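Local structure of NEQ263 (Nanoarchaeum equitans Kin4-M, 5BN3) at residues Arg249-Tyr263 / Thr288-Glu300. The protein probably binds ATP or ADP as a subunit of the catalytic core of an archaeal ATP synthase. Numbering follows the deposited sequence.
Sequences RGYPAYLYTDLASIY and THVVPDLTGYITE. With GOL (glycerol), chain S.
Helices 255-263 and 290-296 of the P-loop-NTPase-type nucleotide-binding domain meet in a buried, mostly apolar helix-helix contact, their axes 9.8 Å apart at closest approach and crossing at -57°, a worked example of aliphatic and aromatic side chains interleaved between two crossing helices. Ile298 is wedged between two tyrosines. Its CG1 lies 3.4 Å from Tyr256 CE2, and CD1 makes an off-centre CH-pi contact with that ring. With CG1 beside the backbone N (chi1 -59°), the other branch, CG2, is anti to it and meets the Tyr263 ring at its edge. One direct hydrogen bond crosses the helices: Tyr263 OH donates to Thr295 OG1 over 3.1 Å, while Thr295 OG1 donates to Val291 O, which also accepts from Thr295 N. Further along, Leu294 CD1 fits against Leu255 CG (3.7 Å), and Val290 CG1 approaches the Tyr251 ring obliquely. His289, the N-cap, accepts from Val291 N through ND1; a water joins its NE2 to Tyr251 OH. His289 CD2 sits over one face of the Arg249 guanidinium, which also forms a salt bridge with Glu342 of an alpha chain and donates from NE to a glycerol. The hydroxyls of Tyr297, whose side chain lies about 5 Å from a bound ADP, and Tyr256 bond to Pro381 and Gly251 of another alpha chain. Thr295 and Val291 pack against Leu280 of strand 273-281, with Thr295 also touching strand 131-134, while Tyr263 and Ile262 pack against helix 228-241.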
loop_
_atom_site.group_PDB
_atom_site.type_symbol
_atom_site.label_atom_id
_atom_site.label_comp_id
_atom_site.label_asym_id
_atom_site.label_seq_id
_atom_site.Cartn_x
_atom_site.Cartn_y
_atom_site.Cartn_z
ATOM N N ARG B 249 -6.956 -3.453 -7.306
ATOM C CA ARG B 249 -7.221 -2.276 -8.143
ATOM C C ARG B 249 -8.626 -2.238 -8.738
ATOM O O ARG B 249 -8.842 -1.629 -9.787
ATOM C CB ARG B 249 -6.187 -2.145 -9.269
ATOM C CG ARG B 249 -4.810 -1.678 -8.825
ATOM C CD ARG B 249 -3.848 -1.624 -10.004
ATOM N NE ARG B 249 -2.459 -1.425 -9.594
ATOM C CZ ARG B 249 -1.774 -0.298 -9.769
ATOM N NH1 ARG B 249 -2.343 0.745 -10.357
ATOM N NH2 ARG B 249 -0.514 -0.217 -9.360
ATOM N N GLY B 250 -9.578 -2.883 -8.073
ATOM C CA GLY B 250 -10.946 -2.898 -8.558
ATOM C C GLY B 250 -11.236 -3.976 -9.587
ATOM O O GLY B 250 -12.401 -4.264 -9.870
ATOM N N TYR B 251 -10.187 -4.565 -10.159
ATOM C CA TYR B 251 -10.359 -5.623 -11.151
ATOM C C TYR B 251 -11.034 -6.840 -10.523
ATOM O O TYR B 251 -10.766 -7.169 -9.364
ATOM C CB TYR B 251 -9.012 -6.018 -11.764
ATOM C CG TYR B 251 -8.385 -4.942 -12.627
ATOM C CD1 TYR B 251 -8.894 -4.649 -13.884
ATOM C CD2 TYR B 251 -7.277 -4.233 -12.189
ATOM C CE1 TYR B 251 -8.320 -3.671 -14.677
ATOM C CE2 TYR B 251 -6.696 -3.259 -12.974
ATOM C CZ TYR B 251 -7.221 -2.983 -14.213
ATOM O OH TYR B 251 -6.641 -2.011 -14.990
ATOM N N PRO B 252 -11.916 -7.509 -11.282
ATOM C CA PRO B 252 -12.645 -8.669 -10.752
ATOM C C PRO B 252 -11.715 -9.823 -10.388
ATOM O O PRO B 252 -10.642 -9.968 -10.977
ATOM C CB PRO B 252 -13.562 -9.075 -11.915
ATOM C CG PRO B 252 -12.940 -8.471 -13.135
ATOM C CD PRO B 252 -12.299 -7.199 -12.670
ATOM N N ALA B 253 -12.137 -10.635 -9.426
ATOM C CA ALA B 253 -11.342 -11.759 -8.942
ATOM C C ALA B 253 -11.057 -12.801 -10.022
ATOM O O ALA B 253 -10.056 -13.518 -9.955
ATOM C CB ALA B 253 -12.043 -12.406 -7.767
ATOM N N TYR B 254 -11.942 -12.883 -11.010
ATOM C CA TYR B 254 -11.824 -13.873 -12.075
ATOM C C TYR B 254 -11.108 -13.334 -13.315
ATOM O O TYR B 254 -11.239 -13.901 -14.396
ATOM C CB TYR B 254 -13.214 -14.388 -12.462
ATOM C CG TYR B 254 -14.216 -13.290 -12.724
ATOM C CD1 TYR B 254 -14.300 -12.680 -13.967
ATOM C CD2 TYR B 254 -15.083 -12.868 -11.730
ATOM C CE1 TYR B 254 -15.214 -11.680 -14.208
ATOM C CE2 TYR B 254 -15.999 -11.875 -11.962
ATOM C CZ TYR B 254 -16.061 -11.281 -13.201
ATOM O OH TYR B 254 -16.978 -10.283 -13.434
ATOM N N LEU B 255 -10.353 -12.247 -13.158
ATOM C CA LEU B 255 -9.673 -11.619 -14.294
ATOM C C LEU B 255 -8.768 -12.590 -15.055
ATOM O O LEU B 255 -8.778 -12.614 -16.284
ATOM C CB LEU B 255 -8.879 -10.384 -13.849
ATOM C CG LEU B 255 -8.139 -9.639 -14.965
ATOM C CD1 LEU B 255 -9.107 -9.220 -16.058
ATOM C CD2 LEU B 255 -7.400 -8.426 -14.426
ATOM N N TYR B 256 -8.003 -13.397 -14.326
ATOM C CA TYR B 256 -7.145 -14.401 -14.949
ATOM C C TYR B 256 -7.964 -15.360 -15.805
ATOM O O TYR B 256 -7.615 -15.641 -16.952
ATOM C CB TYR B 256 -6.378 -15.185 -13.878
ATOM C CG TYR B 256 -5.588 -16.365 -14.409
ATOM C CD1 TYR B 256 -6.163 -17.628 -14.506
ATOM C CD2 TYR B 256 -4.264 -16.222 -14.794
ATOM C CE1 TYR B 256 -5.447 -18.706 -14.985
ATOM C CE2 TYR B 256 -3.536 -17.299 -15.271
ATOM C CZ TYR B 256 -4.135 -18.535 -15.366
ATOM O OH TYR B 256 -3.423 -19.611 -15.839
ATOM N N THR B 257 -9.048 -15.871 -15.233
ATOM C CA THR B 257 -9.883 -16.848 -15.922
ATOM C C THR B 257 -10.552 -16.244 -17.159
ATOM O O THR B 257 -10.658 -16.897 -18.194
ATOM C CB THR B 257 -10.936 -17.447 -14.967
ATOM O OG1 THR B 257 -10.268 -18.079 -13.869
ATOM C CG2 THR B 257 -11.793 -18.477 -15.681
ATOM N N ASP B 258 -10.987 -14.992 -17.056
ATOM C CA ASP B 258 -11.620 -14.333 -18.191
ATOM C C ASP B 258 -10.622 -14.053 -19.313
ATOM O O ASP B 258 -10.928 -14.262 -20.487
ATOM C CB ASP B 258 -12.308 -13.043 -17.755
ATOM C CG ASP B 258 -13.056 -12.379 -18.886
ATOM O OD1 ASP B 258 -14.249 -12.695 -19.082
ATOM O OD2 ASP B 258 -12.453 -11.547 -19.591
ATOM N N LEU B 259 -9.429 -13.584 -18.956
ATOM C CA LEU B 259 -8.376 -13.363 -19.945
ATOM C C LEU B 259 -8.001 -14.671 -20.637
ATOM O O LEU B 259 -7.770 -14.705 -21.846
ATOM C CB LEU B 259 -7.143 -12.729 -19.291
ATOM C CG LEU B 259 -7.249 -11.259 -18.875
ATOM C CD1 LEU B 259 -5.980 -10.796 -18.166
ATOM C CD2 LEU B 259 -7.527 -10.380 -20.085
ATOM N N ALA B 260 -7.956 -15.749 -19.863
ATOM C CA ALA B 260 -7.636 -17.063 -20.404
ATOM C C ALA B 260 -8.715 -17.549 -21.361
ATOM O O ALA B 260 -8.415 -18.203 -22.358
ATOM C CB ALA B 260 -7.443 -18.055 -19.285
ATOM N N SER B 261 -9.970 -17.225 -21.060
ATOM C CA SER B 261 -11.089 -17.639 -21.907
ATOM C C SER B 261 -11.006 -16.984 -23.283
ATOM O O SER B 261 -11.734 -17.352 -24.204
ATOM C CB SER B 261 -12.425 -17.304 -21.243
ATOM O OG SER B 261 -12.738 -15.933 -21.394
ATOM N N ILE B 262 -10.112 -16.007 -23.411
ATOM C CA ILE B 262 -9.822 -15.377 -24.691
ATOM C C ILE B 262 -8.517 -15.911 -25.291
ATOM O O ILE B 262 -8.502 -16.386 -26.426
ATOM C CB ILE B 262 -9.739 -13.850 -24.531
ATOM C CG1 ILE B 262 -11.124 -13.286 -24.213
ATOM C CG2 ILE B 262 -9.194 -13.194 -25.783
ATOM C CD1 ILE B 262 -11.130 -11.804 -24.083
ATOM N N TYR B 263 -7.430 -15.834 -24.524
ATOM C CA TYR B 263 -6.104 -16.219 -25.015
ATOM C C TYR B 263 -6.011 -17.689 -25.437
ATOM O O TYR B 263 -5.307 -18.020 -26.391
ATOM C CB TYR B 263 -5.035 -15.926 -23.957
ATOM C CG TYR B 263 -4.888 -14.470 -23.566
ATOM C CD1 TYR B 263 -5.216 -13.449 -24.448
ATOM C CD2 TYR B 263 -4.411 -14.121 -22.311
ATOM C CE1 TYR B 263 -5.072 -12.120 -24.083
ATOM C CE2 TYR B 263 -4.265 -12.798 -21.941
ATOM C CZ TYR B 263 -4.596 -11.805 -22.828
ATOM O OH TYR B 263 -4.447 -10.490 -22.453
ATOM N N THR B 288 4.738 -5.666 -13.489
ATOM C CA THR B 288 4.110 -6.350 -12.363
ATOM C C THR B 288 2.678 -5.876 -12.127
ATOM O O THR B 288 2.016 -6.336 -11.196
ATOM C CB THR B 288 4.914 -6.180 -11.061
ATOM O OG1 THR B 288 4.850 -4.817 -10.631
ATOM C CG2 THR B 288 6.363 -6.581 -11.276
ATOM N N HIS B 289 2.212 -4.948 -12.956
ATOM C CA HIS B 289 0.815 -4.533 -12.910
ATOM C C HIS B 289 -0.048 -5.743 -13.252
ATOM O O HIS B 289 0.357 -6.587 -14.049
ATOM C CB HIS B 289 0.554 -3.396 -13.896
ATOM C CG HIS B 289 -0.843 -2.860 -13.849
ATOM N ND1 HIS B 289 -1.885 -3.437 -14.539
ATOM C CD2 HIS B 289 -1.366 -1.788 -13.202
ATOM C CE1 HIS B 289 -2.993 -2.750 -14.317
ATOM N NE2 HIS B 289 -2.703 -1.745 -13.511
ATOM N N VAL B 290 -1.230 -5.828 -12.649
ATOM C CA VAL B 290 -2.064 -7.024 -12.765
ATOM C C VAL B 290 -2.347 -7.471 -14.208
ATOM O O VAL B 290 -2.371 -8.669 -14.487
ATOM C CB VAL B 290 -3.381 -6.875 -11.965
ATOM C CG1 VAL B 290 -4.175 -5.703 -12.474
ATOM C CG2 VAL B 290 -4.209 -8.144 -12.046
ATOM N N VAL B 291 -2.538 -6.527 -15.127
ATOM C CA VAL B 291 -2.838 -6.905 -16.512
ATOM C C VAL B 291 -1.661 -7.573 -17.252
ATOM O O VAL B 291 -1.816 -8.676 -17.774
ATOM C CB VAL B 291 -3.440 -5.737 -17.331
ATOM C CG1 VAL B 291 -3.650 -6.149 -18.778
ATOM C CG2 VAL B 291 -4.753 -5.284 -16.714
ATOM N N PRO B 292 -0.483 -6.920 -17.299
ATOM C CA PRO B 292 0.619 -7.658 -17.935
ATOM C C PRO B 292 1.054 -8.893 -17.149
ATOM O O PRO B 292 1.516 -9.858 -17.759
ATOM C CB PRO B 292 1.760 -6.631 -17.982
ATOM C CG PRO B 292 1.415 -5.616 -16.943
ATOM C CD PRO B 292 -0.087 -5.546 -16.940
ATOM N N ASP B 293 0.924 -8.865 -15.824
ATOM C CA ASP B 293 1.329 -10.005 -15.008
ATOM C C ASP B 293 0.470 -11.239 -15.273
ATOM O O ASP B 293 0.996 -12.336 -15.477
ATOM C CB ASP B 293 1.300 -9.650 -13.519
ATOM C CG ASP B 293 1.756 -10.795 -12.642
ATOM O OD1 ASP B 293 2.948 -11.166 -12.720
ATOM O OD2 ASP B 293 0.930 -11.329 -11.869
ATOM N N LEU B 294 -0.849 -11.064 -15.273
ATOM C CA LEU B 294 -1.755 -12.178 -15.563
ATOM C C LEU B 294 -1.599 -12.656 -17.004
ATOM O O LEU B 294 -1.646 -13.857 -17.275
ATOM C CB LEU B 294 -3.212 -11.792 -15.282
ATOM C CG LEU B 294 -3.603 -11.548 -13.822
ATOM C CD1 LEU B 294 -5.108 -11.362 -13.685
ATOM C CD2 LEU B 294 -3.124 -12.680 -12.929
ATOM N N THR B 295 -1.407 -11.714 -17.923
ATOM C CA THR B 295 -1.210 -12.057 -19.330
ATOM C C THR B 295 0.074 -12.862 -19.495
ATOM O O THR B 295 0.121 -13.832 -20.260
ATOM C CB THR B 295 -1.165 -10.794 -20.209
ATOM O OG1 THR B 295 -2.438 -10.135 -20.155
ATOM C CG2 THR B 295 -0.848 -11.149 -21.657
ATOM N N GLY B 296 1.113 -12.467 -18.766
ATOM C CA GLY B 296 2.366 -13.200 -18.773
ATOM C C GLY B 296 2.184 -14.640 -18.328
ATOM O O GLY B 296 2.809 -15.546 -18.879
ATOM N N TYR B 297 1.320 -14.851 -17.338
ATOM C CA TYR B 297 1.038 -16.195 -16.831
ATOM C C TYR B 297 0.207 -17.050 -17.789
ATOM O O TYR B 297 0.046 -18.254 -17.568
ATOM C CB TYR B 297 0.317 -16.118 -15.479
ATOM C CG TYR B 297 1.222 -15.978 -14.274
ATOM C CD1 TYR B 297 2.108 -16.985 -13.925
ATOM C CD2 TYR B 297 1.163 -14.850 -13.468
ATOM C CE1 TYR B 297 2.928 -16.862 -12.820
ATOM C CE2 TYR B 297 1.980 -14.722 -12.356
ATOM C CZ TYR B 297 2.858 -15.733 -12.040
ATOM O OH TYR B 297 3.677 -15.625 -10.938
ATOM N N ILE B 298 -0.331 -16.435 -18.839
ATOM C CA ILE B 298 -1.199 -17.152 -19.777
ATOM C C ILE B 298 -0.592 -17.335 -21.170
ATOM O O ILE B 298 -0.535 -18.455 -21.680
ATOM C CB ILE B 298 -2.567 -16.458 -19.925
ATOM C CG1 ILE B 298 -3.262 -16.381 -18.566
ATOM C CG2 ILE B 298 -3.442 -17.219 -20.911
ATOM C CD1 ILE B 298 -4.350 -15.329 -18.501
ATOM N N THR B 299 -0.159 -16.244 -21.794
ATOM C CA THR B 299 0.442 -16.337 -23.125
ATOM C C THR B 299 1.719 -17.169 -23.093
ATOM O O THR B 299 2.330 -17.351 -22.037
ATOM C CB THR B 299 0.717 -14.949 -23.761
ATOM O OG1 THR B 299 1.625 -14.203 -22.941
ATOM C CG2 THR B 299 -0.578 -14.172 -23.928
ATOM N N GLU B 300 2.114 -17.681 -24.253
ATOM C CA GLU B 300 3.300 -18.519 -24.334
ATOM C C GLU B 300 4.521 -17.660 -24.632
ATOM O O GLU B 300 5.270 -17.912 -25.578
ATOM C CB GLU B 300 3.099 -19.633 -25.366
ATOM C CG GLU B 300 2.103 -20.690 -24.890
ATOM C CD GLU B 300 1.379 -21.405 -26.015
ATOM O OE1 GLU B 300 1.453 -20.946 -27.176
ATOM O OE2 GLU B 300 0.723 -22.430 -25.728
HETATM C C1 GOL S . -0.300 -5.266 -8.011
HETATM O O1 GOL S . -1.452 -6.079 -8.057
HETATM C C2 GOL S . -0.138 -4.526 -9.336
HETATM O O2 GOL S . -1.401 -4.111 -9.815
HETATM C C3 GOL S . 0.759 -3.310 -9.138
HETATM O O3 GOL S . 2.109 -3.724 -9.123
HETATM O O HOH W 1 -5.270 0.137 -13.477
HETATM O O HOH W 2 -1.611 -20.489 -18.027
#